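Local coordinates for 3-oxoacyl-[acyl-carrier-protein] synthase 2 (Rickettsia rickettsii, PDB 4JGA) that probably catalyses the condensation of malonyl-acyl carrier protein with a growing acyl chain in fatty acid elongation, as a beta-ketoacyl-ACP synthase II, at residues N86-S89 with F94-Y97. Residues are numbered along the deposited sequence; the frame is centred on the assembly and turned at random.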
loop_
_atom_site.group_PDB
_atom_site.type_symbol
_atom_site.label_atom_id
_atom_site.label_comp_id
_atom_site.label_asym_id
_atom_site.label_seq_id
_atom_site.Cartn_x
_atom_site.Cartn_y
_atom_site.Cartn_z
ATOM N N ASN A 86 26.226 2.721 -2.249
ATOM C CA ASN A 86 26.312 1.820 -1.108
ATOM C C ASN A 86 24.957 1.603 -0.388
ATOM O O ASN A 86 24.504 0.468 -0.236
ATOM C CB ASN A 86 27.299 2.346 -0.109
ATOM C CG ASN A 86 27.511 1.383 1.027
ATOM O OD1 ASN A 86 27.758 0.211 0.787
ATOM N ND2 ASN A 86 27.422 1.862 2.262
ATOM N N ARG A 87 24.311 2.698 0.003
ATOM C CA ARG A 87 23.020 2.608 0.666
ATOM C C ARG A 87 21.956 1.920 -0.215
ATOM O O ARG A 87 21.177 1.082 0.262
ATOM C CB ARG A 87 22.543 3.990 1.112
ATOM C CG ARG A 87 21.060 3.993 1.474
ATOM C CD ARG A 87 20.506 5.372 1.794
ATOM N NE ARG A 87 20.397 6.189 0.584
ATOM C CZ ARG A 87 20.197 7.506 0.603
ATOM N NH1 ARG A 87 20.021 8.145 1.763
ATOM N NH2 ARG A 87 20.146 8.177 -0.541
ATOM N N LEU A 88 21.907 2.288 -1.496
ATOM C CA LEU A 88 20.895 1.755 -2.376
ATOM C C LEU A 88 21.104 0.250 -2.522
ATOM O O LEU A 88 20.124 -0.507 -2.644
ATOM C CB LEU A 88 20.913 2.464 -3.751
ATOM C CG LEU A 88 19.872 1.993 -4.772
ATOM C CD1 LEU A 88 18.473 2.039 -4.177
ATOM C CD2 LEU A 88 19.876 2.810 -6.062
ATOM N N SER A 89 22.374 -0.176 -2.519
ATOM C CA SER A 89 22.693 -1.594 -2.756
ATOM C C SER A 89 22.204 -2.509 -1.609
ATOM O O SER A 89 21.994 -3.689 -1.827
ATOM C CB SER A 89 24.179 -1.815 -2.986
ATOM O OG SER A 89 24.894 -1.567 -1.800
ATOM N N PHE A 94 13.431 -4.715 -5.761
ATOM C CA PHE A 94 12.241 -3.971 -6.193
ATOM C C PHE A 94 12.506 -2.485 -6.048
ATOM O O PHE A 94 12.092 -1.712 -6.894
ATOM C CB PHE A 94 10.920 -4.401 -5.532
ATOM C CG PHE A 94 10.616 -3.715 -4.224
ATOM C CD1 PHE A 94 11.112 -4.224 -3.033
ATOM C CD2 PHE A 94 9.808 -2.587 -4.181
ATOM C CE1 PHE A 94 10.857 -3.602 -1.827
ATOM C CE2 PHE A 94 9.562 -1.957 -2.988
ATOM C CZ PHE A 94 10.069 -2.471 -1.804
ATOM N N ILE A 95 13.259 -2.101 -5.028
ATOM C CA ILE A 95 13.606 -0.700 -4.812
ATOM C C ILE A 95 14.646 -0.232 -5.861
ATOM O O ILE A 95 14.547 0.885 -6.366
ATOM C CB ILE A 95 14.066 -0.440 -3.366
ATOM C CG1 ILE A 95 12.849 -0.588 -2.441
ATOM C CG2 ILE A 95 14.700 0.935 -3.258
ATOM C CD1 ILE A 95 13.152 -0.670 -0.957
ATOM N N HIS A 96 15.602 -1.094 -6.214
ATOM C CA HIS A 96 16.572 -0.750 -7.231
ATOM C C HIS A 96 15.830 -0.448 -8.547
ATOM O O HIS A 96 16.100 0.551 -9.185
ATOM C CB HIS A 96 17.550 -1.866 -7.523
ATOM C CG HIS A 96 18.386 -2.304 -6.359
ATOM N ND1 HIS A 96 19.212 -3.405 -6.437
ATOM C CD2 HIS A 96 18.471 -1.861 -5.089
ATOM C CE1 HIS A 96 19.814 -3.586 -5.273
ATOM N NE2 HIS A 96 19.373 -2.669 -4.438
ATOM N N TYR A 97 14.929 -1.330 -8.942
ATOM C CA TYR A 97 14.212 -1.160 -10.185
ATOM C C TYR A 97 13.329 0.099 -10.139
ATOM O O TYR A 97 13.282 0.863 -11.098
ATOM C CB TYR A 97 13.344 -2.372 -10.498
ATOM C CG TYR A 97 14.074 -3.687 -10.641
ATOM C CD1 TYR A 97 15.433 -3.753 -11.009
ATOM C CD2 TYR A 97 13.407 -4.887 -10.416
ATOM C CE1 TYR A 97 16.079 -4.979 -11.159
ATOM C CE2 TYR A 97 14.044 -6.105 -10.574
ATOM C CZ TYR A 97 15.375 -6.154 -10.920
ATOM O OH TYR A 97 15.961 -7.380 -11.064
#
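Leu-88 and His-96 carry most of this contact, their side chains lying alongside each other and pointing opposite ways where two consecutive helices come together. The apolar part is small. Leu-88 CG lies anti to its own backbone nitrogen (chi1 -179°), which carries the isobutyl group across to the second helix; there CD1 rests 4.0 Å from Ile-95 CG2 and equally far from His-96 CD2. Of the isoleucine, the CG2 methyl does the touching, while CG1 leans over one face of the neighbouring Phe-94 ring, near its rim. Leu-167 of helix 163-172 packs on both Leu-88 and Ile-95 and so joins the two in one apolar cluster.

The polar part gathers at the imidazole edge. His-96 NE2 stands 2.9 Å from Leu-88 O, which is at the NE2-CD2 edge but displaced from the ring plane, 3.2 Å from CD2. Ser-89 O sits closer to the plane but farther off, at 3.8 Å from NE2. Two successive backbone carbonyls, of Leu-88 and Ser-89, thus face one ring edge. Within residues 86-89, Ser-89 OG donates to Asn-86 O over 2.6 Å, reaching it 23° out of the carbonyl plane; this ties the serine hydroxyl back to its own helix.

Leu-76, from a preceding loop, touches both Ser-89 and His-96, and Met-292 of the second subunit packs on Arg-87. The arrangement is one of two consecutive helices, short helix 85-89 and long helix 93-109, joined by a short connection and packed against helix 163-172 in the N-terminal domain of a thiolase-like ketoacyl synthase.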